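Local coordinates for protein dehalogenase-like hydrolase (Ralstonia solanacearum, PDB 3UMB) that probably catalyses the hydrolytic dehalogenation of small (S)-2-haloalkanoic acids, giving the corresponding (R)-2-hydroxyalkanoic acids and a halide ion, at residues V38-R43 with D70-A75; A22-Q27 with A89-E94; L146-V151 with P158-L163. All coordinates share one frame; numbering follows the deposited sequence.

Interaction 1: residues V38-R43 with D70-A75; sequences VLWRDR and DALRYA. With MG (magnesium ion), chain H.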
loop_
_atom_site.group_PDB
_atom_site.type_symbol
_atom_site.label_atom_id
_atom_site.label_comp_id
_atom_site.label_asym_id
_atom_site.label_seq_id
_atom_site.Cartn_x
_atom_site.Cartn_y
_atom_site.Cartn_z
ATOM N N VAL A 38 -3.956 7.938 12.204
ATOM C CA VAL A 38 -2.847 7.429 11.406
ATOM C C VAL A 38 -2.997 5.955 10.963
ATOM O O VAL A 38 -2.896 5.676 9.756
ATOM C CB VAL A 38 -1.502 7.574 12.111
ATOM C CG1 VAL A 38 -0.406 7.055 11.196
ATOM C CG2 VAL A 38 -1.227 9.057 12.471
ATOM N N LEU A 39 -3.211 5.018 11.913
ATOM C CA LEU A 39 -3.301 3.592 11.570
ATOM C C LEU A 39 -4.463 3.333 10.630
ATOM O O LEU A 39 -4.352 2.543 9.715
ATOM C CB LEU A 39 -3.404 2.694 12.812
ATOM C CG LEU A 39 -3.449 1.191 12.602
ATOM C CD1 LEU A 39 -2.282 0.737 11.731
ATOM C CD2 LEU A 39 -3.533 0.446 13.971
ATOM N N TRP A 40 -5.550 4.064 10.838
ATOM C CA TRP A 40 -6.773 3.912 10.072
ATOM C C TRP A 40 -6.634 4.338 8.603
ATOM O O TRP A 40 -7.073 3.614 7.695
ATOM C CB TRP A 40 -7.831 4.741 10.741
ATOM C CG TRP A 40 -9.180 4.631 10.193
ATOM C CD1 TRP A 40 -9.671 3.703 9.326
ATOM C CD2 TRP A 40 -10.246 5.482 10.530
ATOM N NE1 TRP A 40 -11.011 3.944 9.081
ATOM C CE2 TRP A 40 -11.379 5.047 9.810
ATOM C CE3 TRP A 40 -10.349 6.630 11.353
ATOM C CZ2 TRP A 40 -12.612 5.699 9.899
ATOM C CZ3 TRP A 40 -11.578 7.268 11.453
ATOM C CH2 TRP A 40 -12.696 6.806 10.719
ATOM N N ARG A 41 -5.997 5.485 8.384
ATOM C CA ARG A 41 -5.702 5.971 7.033
ATOM C C ARG A 41 -4.732 5.022 6.316
ATOM O O ARG A 41 -4.967 4.650 5.168
ATOM C CB ARG A 41 -5.162 7.402 7.085
ATOM C CG ARG A 41 -4.780 8.042 5.728
ATOM C CD ARG A 41 -5.964 8.111 4.704
ATOM N NE ARG A 41 -5.519 8.675 3.418
ATOM C CZ ARG A 41 -6.201 8.586 2.265
ATOM N NH1 ARG A 41 -7.383 7.953 2.205
ATOM N NH2 ARG A 41 -5.696 9.116 1.150
ATOM N N ASP A 42 -3.673 4.610 7.009
ATOM C CA ASP A 42 -2.750 3.607 6.488
ATOM C C ASP A 42 -3.492 2.376 5.993
ATOM O O ASP A 42 -3.339 1.976 4.847
ATOM C CB ASP A 42 -1.752 3.153 7.555
ATOM C CG ASP A 42 -0.664 2.181 7.005
ATOM O OD1 ASP A 42 0.192 2.638 6.184
ATOM O OD2 ASP A 42 -0.657 0.972 7.410
ATOM N N ARG A 43 -4.269 1.751 6.860
ATOM C CA ARG A 43 -4.933 0.488 6.465
ATOM C C ARG A 43 -6.028 0.714 5.438
ATOM O O ARG A 43 -6.247 -0.129 4.580
ATOM C CB ARG A 43 -5.415 -0.345 7.669
ATOM C CG ARG A 43 -4.231 -0.958 8.438
ATOM C CD ARG A 43 -3.453 -1.912 7.535
ATOM N NE ARG A 43 -2.885 -3.047 8.258
ATOM C CZ ARG A 43 -1.667 -3.059 8.829
ATOM N NH1 ARG A 43 -1.206 -4.157 9.433
ATOM N NH2 ARG A 43 -0.880 -1.983 8.821
ATOM N N ASP A 70 -13.841 -1.598 7.503
ATOM C CA ASP A 70 -12.815 -2.630 7.692
ATOM C C ASP A 70 -11.532 -2.056 8.297
ATOM O O ASP A 70 -11.002 -2.586 9.264
ATOM C CB ASP A 70 -12.467 -3.298 6.373
ATOM C CG ASP A 70 -13.615 -4.031 5.771
ATOM O OD1 ASP A 70 -14.547 -4.298 6.538
ATOM O OD2 ASP A 70 -13.605 -4.297 4.536
ATOM N N ALA A 71 -11.003 -1.005 7.701
ATOM C CA ALA A 71 -9.745 -0.437 8.182
ATOM C C ALA A 71 -9.917 0.098 9.606
ATOM O O ALA A 71 -9.010 -0.030 10.431
ATOM C CB ALA A 71 -9.215 0.682 7.256
ATOM N N LEU A 72 -11.050 0.740 9.878
ATOM C CA LEU A 72 -11.288 1.331 11.194
ATOM C C LEU A 72 -11.359 0.241 12.268
ATOM O O LEU A 72 -10.829 0.402 13.368
ATOM C CB LEU A 72 -12.612 2.101 11.200
ATOM C CG LEU A 72 -13.121 2.568 12.580
ATOM C CD1 LEU A 72 -12.156 3.643 13.088
ATOM C CD2 LEU A 72 -14.539 3.064 12.501
ATOM N N ARG A 73 -12.093 -0.819 11.943
ATOM C CA ARG A 73 -12.161 -2.025 12.751
ATOM C C ARG A 73 -10.827 -2.700 13.004
ATOM O O ARG A 73 -10.509 -3.060 14.166
ATOM C CB ARG A 73 -13.086 -3.040 12.122
ATOM C CG ARG A 73 -14.546 -2.637 12.212
ATOM C CD ARG A 73 -15.493 -3.621 11.541
ATOM N NE ARG A 73 -16.892 -3.149 11.687
ATOM C CZ ARG A 73 -17.932 -3.541 10.945
ATOM N NH1 ARG A 73 -17.786 -4.421 9.959
ATOM N NH2 ARG A 73 -19.130 -3.034 11.178
ATOM N N TYR A 74 -10.042 -2.925 11.945
ATOM C CA TYR A 74 -8.705 -3.478 12.174
ATOM C C TYR A 74 -7.931 -2.528 13.121
ATOM O O TYR A 74 -7.294 -2.978 14.088
ATOM C CB TYR A 74 -7.906 -3.675 10.892
ATOM C CG TYR A 74 -6.486 -4.051 11.194
ATOM C CD1 TYR A 74 -6.118 -5.381 11.264
ATOM C CD2 TYR A 74 -5.522 -3.085 11.396
ATOM C CE1 TYR A 74 -4.831 -5.764 11.564
ATOM C CE2 TYR A 74 -4.207 -3.434 11.691
ATOM C CZ TYR A 74 -3.874 -4.808 11.785
ATOM O OH TYR A 74 -2.596 -5.229 12.092
ATOM N N ALA A 75 -7.964 -1.225 12.835
ATOM C CA ALA A 75 -7.111 -0.281 13.605
ATOM C C ALA A 75 -7.502 -0.303 15.113
ATOM O O ALA A 75 -6.660 -0.233 15.997
ATOM C CB ALA A 75 -7.219 1.106 13.045
HETATM MG MG MG H . 1.271 1.805 4.327
HETATM O O HOH W 1 1.531 0.369 6.191
HETATM O O HOH W 2 1.638 4.127 4.593
#
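Leu72 and Trp40 carry the apolar centre of this helix-helix contact. The CD1 methyl of Leu72 lies over the indole face in a CH-pi contact, 3.6 Å from the centroid of the six-membered ring of Trp40 and almost on its normal. Nearer the backbone, Leu72 CB packs over the same indole face at the pyrrole nitrogen, 3.2 Å from Trp40 NE1. Trp40 CG is anti to its backbone N (chi1 -175°). Ala71 CB lies in the ring plane, at the edge. The indole N-H is used by the backbone O of Thr68. One turn along, Ala75 CB fits against Leu39 CG at 3.8 Å. Ala71 and Ala75 both face the other segment, consistent with the 8.2 Å approach of the segment axes.

A second kind of contact packs Arg43 on Tyr74. The side chains cross obliquely, yet the guanidinium and ring planes are only 21° apart. Tyr74 CE2 lies over one guanidinium face, 3.7 Å from Arg43 NE. Tyr74 OH is hydrogen-bonded to Arg78, while Arg43 NH1 forms a salt bridge with Glu206 of the second subunit.

Within 38-43, neighbouring residues form a salt bridge, Arg43 NH2 to Asp42 OD2 at 3.3 Å. Asp42 OD1 binds magnesium, as does Asp42 of the second subunit.

The segment axes, 135° apart, belong to helices 33-54 and 64-78 of the helical cap, with helix 85-96 covering Trp40 and Leu72.

Interaction 2: residues A22-Q27 with A89-E94; sequences AARAEQ and ATLMRE
Arg24 lays the aliphatic part of its side chain over the tips of Leu91 and Thr90, pairing two nearly antiparallel helices of the helical cap that HAD-type haloacid dehalogenases insert into their Rossmann-like core. The segment axes stay 10.1 Å apart at an angle of 164°, so long side chains must span the gap. Arg24 CG rests 3.5 Å from Leu91 CD2, and the same methyl also comes close to the backbone N of Ala25. Further out, Arg24 CD meets Thr90 CG2 at 3.8 Å. That methyl sits over one face of the guanidinium, while Thr90 OG1 turns back to the carbonyl O of His86 in its own helix.

Leu91 and Ala25 are the buried members of the contact, and Leu91 continues inward to Leu72 of helix 64-78. Arg24, Thr90 and Glu94 are partly exposed, and here the contact becomes ionic. Bends at chi2 and chi3 turn CD and then NE of Arg24, and NE is the atom that meets Glu94. The two side chains cross at about a right angle. Their salt bridge uses one N-H: Arg24 NE donates to Glu94 OE1 over 3.2 Å at 156°, reaching the oxygen from 53° above the carboxylate plane.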
loop_
_atom_site.group_PDB
_atom_site.type_symbol
_atom_site.label_atom_id
_atom_site.label_comp_id
_atom_site.label_asym_id
_atom_site.label_seq_id
_atom_site.Cartn_x
_atom_site.Cartn_y
_atom_site.Cartn_z
ATOM N N ALA A 22 -9.839 12.952 13.156
ATOM C CA ALA A 22 -8.794 12.719 14.155
ATOM C C ALA A 22 -9.232 13.292 15.506
ATOM O O ALA A 22 -9.208 12.589 16.528
ATOM C CB ALA A 22 -7.480 13.316 13.684
ATOM N N ALA A 23 -9.727 14.537 15.479
ATOM C CA ALA A 23 -10.227 15.249 16.675
ATOM C C ALA A 23 -11.382 14.561 17.424
ATOM O O ALA A 23 -11.467 14.610 18.648
ATOM C CB ALA A 23 -10.634 16.662 16.279
ATOM N N ARG A 24 -12.273 13.935 16.686
ATOM C CA ARG A 24 -13.405 13.199 17.257
ATOM C C ARG A 24 -13.007 11.786 17.745
ATOM O O ARG A 24 -13.693 11.166 18.566
ATOM C CB ARG A 24 -14.476 13.100 16.169
ATOM C CG ARG A 24 -15.520 11.998 16.327
ATOM C CD ARG A 24 -16.461 12.293 17.449
ATOM N NE ARG A 24 -17.427 13.309 17.050
ATOM C CZ ARG A 24 -18.356 13.808 17.857
ATOM N NH1 ARG A 24 -18.438 13.397 19.131
ATOM N NH2 ARG A 24 -19.201 14.723 17.390
ATOM N N ALA A 25 -11.907 11.281 17.192
ATOM C CA ALA A 25 -11.312 10.020 17.629
ATOM C C ALA A 25 -10.790 10.207 19.058
ATOM O O ALA A 25 -11.211 9.507 19.963
ATOM C CB ALA A 25 -10.189 9.584 16.655
ATOM N N GLU A 26 -9.928 11.199 19.247
ATOM C CA GLU A 26 -9.484 11.645 20.579
ATOM C C GLU A 26 -10.574 11.667 21.614
ATOM O O GLU A 26 -10.341 11.288 22.745
ATOM C CB GLU A 26 -8.904 13.065 20.523
ATOM C CG GLU A 26 -7.403 13.167 20.214
ATOM C CD GLU A 26 -6.515 12.377 21.213
ATOM O OE1 GLU A 26 -6.982 12.139 22.375
ATOM O OE2 GLU A 26 -5.361 12.006 20.805
ATOM N N GLN A 27 -11.764 12.128 21.256
ATOM C CA GLN A 27 -12.800 12.296 22.258
ATOM C C GLN A 27 -13.404 10.978 22.674
ATOM O O GLN A 27 -13.887 10.858 23.808
ATOM C CB GLN A 27 -13.919 13.228 21.746
ATOM C CG GLN A 27 -14.997 13.616 22.809
ATOM C CD GLN A 27 -15.981 12.475 23.177
ATOM O OE1 GLN A 27 -16.281 11.598 22.352
ATOM N NE2 GLN A 27 -16.487 12.497 24.420
ATOM N N ALA A 89 -20.441 3.864 14.476
ATOM C CA ALA A 89 -21.414 4.749 13.816
ATOM C C ALA A 89 -20.961 6.209 13.919
ATOM O O ALA A 89 -20.898 6.910 12.932
ATOM C CB ALA A 89 -22.842 4.536 14.378
ATOM N N THR A 90 -20.557 6.655 15.091
ATOM C CA THR A 90 -20.147 8.053 15.275
ATOM C C THR A 90 -18.994 8.473 14.414
ATOM O O THR A 90 -18.916 9.628 13.982
ATOM C CB THR A 90 -19.729 8.339 16.729
ATOM O OG1 THR A 90 -20.844 8.121 17.584
ATOM C CG2 THR A 90 -19.260 9.784 16.891
ATOM N N LEU A 91 -18.049 7.565 14.194
ATOM C CA LEU A 91 -16.822 7.971 13.491
ATOM C C LEU A 91 -17.065 7.948 12.016
ATOM O O LEU A 91 -16.520 8.746 11.291
ATOM C CB LEU A 91 -15.624 7.089 13.859
ATOM C CG LEU A 91 -14.892 7.536 15.135
ATOM C CD1 LEU A 91 -13.759 6.551 15.442
ATOM C CD2 LEU A 91 -14.362 8.974 14.974
HETATM N N MSE A 92 -17.881 6.996 11.597
HETATM C CA MSE A 92 -18.319 6.882 10.213
HETATM C C MSE A 92 -19.200 8.117 9.816
HETATM O O MSE A 92 -18.868 8.794 8.825
HETATM C CB MSE A 92 -18.973 5.488 9.962
HETATM C CG MSE A 92 -17.941 4.230 9.899
HETATM SE SE MSE A 92 -16.253 4.640 8.953
HETATM C CE MSE A 92 -17.008 4.589 7.099
ATOM N N ARG A 93 -20.223 8.465 10.615
ATOM C CA ARG A 93 -20.944 9.747 10.450
ATOM C C ARG A 93 -19.989 10.886 10.241
ATOM O O ARG A 93 -20.096 11.656 9.290
ATOM C CB ARG A 93 -21.795 10.101 11.678
ATOM C CG ARG A 93 -23.045 9.238 11.832
ATOM C CD ARG A 93 -24.062 9.809 12.821
ATOM N NE ARG A 93 -24.012 9.184 14.152
ATOM C CZ ARG A 93 -24.579 8.018 14.496
ATOM N NH1 ARG A 93 -25.243 7.270 13.608
ATOM N NH2 ARG A 93 -24.463 7.584 15.752
ATOM N N GLU A 94 -19.027 10.991 11.137
ATOM C CA GLU A 94 -18.048 12.016 11.003
ATOM C C GLU A 94 -17.418 11.939 9.639
ATOM O O GLU A 94 -17.136 12.969 9.037
ATOM C CB GLU A 94 -16.978 11.880 12.078
ATOM C CG GLU A 94 -16.267 13.158 12.300
ATOM C CD GLU A 94 -17.078 14.142 13.091
ATOM O OE1 GLU A 94 -17.916 13.705 13.927
ATOM O OE2 GLU A 94 -16.863 15.351 12.870
#

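Interaction 3: residues L146-V151 with P158-L163; sequences LSVDAV and PAAYAL
Leu163 wedges its branched end into the turn that follows strand 144-147, and around it the packing is tight. Its CD1 methyl points at the end of the strand, 3.3 Å from the carbonyl O of Ser147 and 3.8 Å from Val148 CA. The other branch, CD2, meets Val151 CG1 tip to tip at 3.7 Å and also touches Ala150 CB. The torsion of Val151 sets CG1 anti to its carbonyl carbon (chi1 -61°), and this methyl also comes within 3.7 Å of Ala159 O. Beside this core, Val148 CG1 packs on Ala160 CB at 3.8 Å, at the pair whose CA atoms lie nearest there.

Toward the solvent the fit slackens. Ala150 is exposed, and at the other end Leu146 CD1 only grazes the carbonyl O of Leu163 at 4.0 Å.

This is the start of a beta-alpha-beta crossover of the Rossmann-like core, leaving the edge strand of the parallel sheet for strand 175-179. Within the segments, Val151 N bonds to Val148 O and Ala162 N to Pro158 O; Leu146 pairs with strand 118-122, and Ser147 OG is bonded to Gly124 O. The contact between the segments is one of methyl groups against methyls and backbone, implying that shape and burial rather than directional bonds hold the turn to the helix.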
loop_
_atom_site.group_PDB
_atom_site.type_symbol
_atom_site.label_atom_id
_atom_site.label_comp_id
_atom_site.label_asym_id
_atom_site.label_seq_id
_atom_site.Cartn_x
_atom_site.Cartn_y
_atom_site.Cartn_z
ATOM N N LEU A 146 -16.864 11.917 -10.116
ATOM C CA LEU A 146 -16.529 10.565 -10.566
ATOM C C LEU A 146 -15.962 9.677 -9.426
ATOM O O LEU A 146 -15.225 10.117 -8.558
ATOM C CB LEU A 146 -15.556 10.646 -11.760
ATOM C CG LEU A 146 -15.969 11.598 -12.915
ATOM C CD1 LEU A 146 -14.818 11.936 -13.756
ATOM C CD2 LEU A 146 -17.080 10.984 -13.796
ATOM N N SER A 147 -16.366 8.419 -9.440
ATOM C CA SER A 147 -15.960 7.432 -8.464
ATOM C C SER A 147 -15.359 6.248 -9.171
ATOM O O SER A 147 -15.890 5.785 -10.174
ATOM C CB SER A 147 -17.175 6.957 -7.705
ATOM O OG SER A 147 -16.900 5.817 -6.914
ATOM N N VAL A 148 -14.291 5.722 -8.607
ATOM C CA VAL A 148 -13.685 4.496 -9.098
ATOM C C VAL A 148 -14.617 3.314 -8.978
ATOM O O VAL A 148 -14.316 2.228 -9.417
ATOM C CB VAL A 148 -12.411 4.170 -8.309
ATOM C CG1 VAL A 148 -11.464 5.362 -8.320
ATOM C CG2 VAL A 148 -12.786 3.721 -6.844
ATOM N N ASP A 149 -15.766 3.506 -8.358
ATOM C CA ASP A 149 -16.738 2.443 -8.283
ATOM C C ASP A 149 -17.271 1.968 -9.666
ATOM O O ASP A 149 -17.750 0.851 -9.808
ATOM C CB ASP A 149 -17.910 2.917 -7.434
ATOM C CG ASP A 149 -18.884 1.814 -7.147
ATOM O OD1 ASP A 149 -18.639 0.967 -6.244
ATOM O OD2 ASP A 149 -19.902 1.826 -7.819
ATOM N N ALA A 150 -17.218 2.842 -10.652
ATOM C CA ALA A 150 -17.643 2.554 -12.034
ATOM C C ALA A 150 -16.771 1.462 -12.630
ATOM O O ALA A 150 -17.243 0.677 -13.463
ATOM C CB ALA A 150 -17.524 3.855 -12.877
ATOM N N VAL A 151 -15.495 1.397 -12.201
ATOM C CA VAL A 151 -14.602 0.432 -12.750
ATOM C C VAL A 151 -14.193 -0.644 -11.739
ATOM O O VAL A 151 -13.497 -1.564 -12.103
ATOM C CB VAL A 151 -13.401 1.128 -13.358
ATOM C CG1 VAL A 151 -13.881 2.079 -14.533
ATOM C CG2 VAL A 151 -12.645 1.964 -12.274
ATOM N N PRO A 158 -4.928 1.982 -13.943
ATOM C CA PRO A 158 -5.228 2.814 -15.139
ATOM C C PRO A 158 -6.733 3.076 -15.359
ATOM O O PRO A 158 -7.107 4.159 -15.777
ATOM C CB PRO A 158 -4.679 1.999 -16.310
ATOM C CG PRO A 158 -3.525 1.218 -15.734
ATOM C CD PRO A 158 -3.819 1.038 -14.214
ATOM N N ALA A 159 -7.562 2.074 -15.048
ATOM C CA ALA A 159 -8.995 2.155 -15.335
ATOM C C ALA A 159 -9.616 3.265 -14.477
ATOM O O ALA A 159 -10.634 3.835 -14.878
ATOM C CB ALA A 159 -9.708 0.809 -15.060
ATOM N N ALA A 160 -9.034 3.521 -13.297
ATOM C CA ALA A 160 -9.508 4.606 -12.398
ATOM C C ALA A 160 -9.135 5.953 -12.965
ATOM O O ALA A 160 -9.977 6.819 -13.067
ATOM C CB ALA A 160 -8.948 4.477 -10.991
ATOM N N TYR A 161 -7.872 6.131 -13.337
ATOM C CA TYR A 161 -7.426 7.392 -13.947
ATOM C C TYR A 161 -8.205 7.651 -15.258
ATOM O O TYR A 161 -8.696 8.774 -15.506
ATOM C CB TYR A 161 -5.905 7.419 -14.162
ATOM C CG TYR A 161 -5.102 7.523 -12.860
ATOM C CD1 TYR A 161 -5.307 8.595 -11.956
ATOM C CD2 TYR A 161 -4.137 6.585 -12.546
ATOM C CE1 TYR A 161 -4.593 8.691 -10.734
ATOM C CE2 TYR A 161 -3.399 6.672 -11.325
ATOM C CZ TYR A 161 -3.638 7.729 -10.428
ATOM O OH TYR A 161 -2.900 7.804 -9.258
ATOM N N ALA A 162 -8.421 6.589 -16.033
ATOM C CA ALA A 162 -9.075 6.737 -17.308
ATOM C C ALA A 162 -10.462 7.319 -17.219
ATOM O O ALA A 162 -10.942 7.808 -18.226
ATOM C CB ALA A 162 -9.118 5.438 -18.094
ATOM N N LEU A 163 -11.107 7.267 -16.065
ATOM C CA LEU A 163 -12.453 7.810 -15.961
ATOM C C LEU A 163 -12.516 9.308 -16.359
ATOM O O LEU A 163 -13.522 9.753 -16.900
ATOM C CB LEU A 163 -13.099 7.570 -14.559
ATOM C CG LEU A 163 -13.497 6.140 -14.143
ATOM C CD1 LEU A 163 -13.730 6.010 -12.625
ATOM C CD2 LEU A 163 -14.699 5.648 -14.902
#

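Overall arrangement
From the N terminus the chain leaves strand 6-9 and enters the helical cap through helix 19-28. Interaction 2 closes the larger loop there, joining that first helix to helix 85-96, and interaction 1 is nested inside it, pairing helices 33-54 and 64-78. The two touch: Met92, a selenomethionine, packs on Trp40 and Leu72, and Leu91 on Leu72, so the four helices form a single packed unit. After returning to the core sheet, the chain makes interaction 3, a short local loop in series with the others. Its centre lies about 29 Å from that of interaction 2. Interactions 1 and 2 thus lie in the cap and interaction 3 in the Rossmann-like core, with no touch between them.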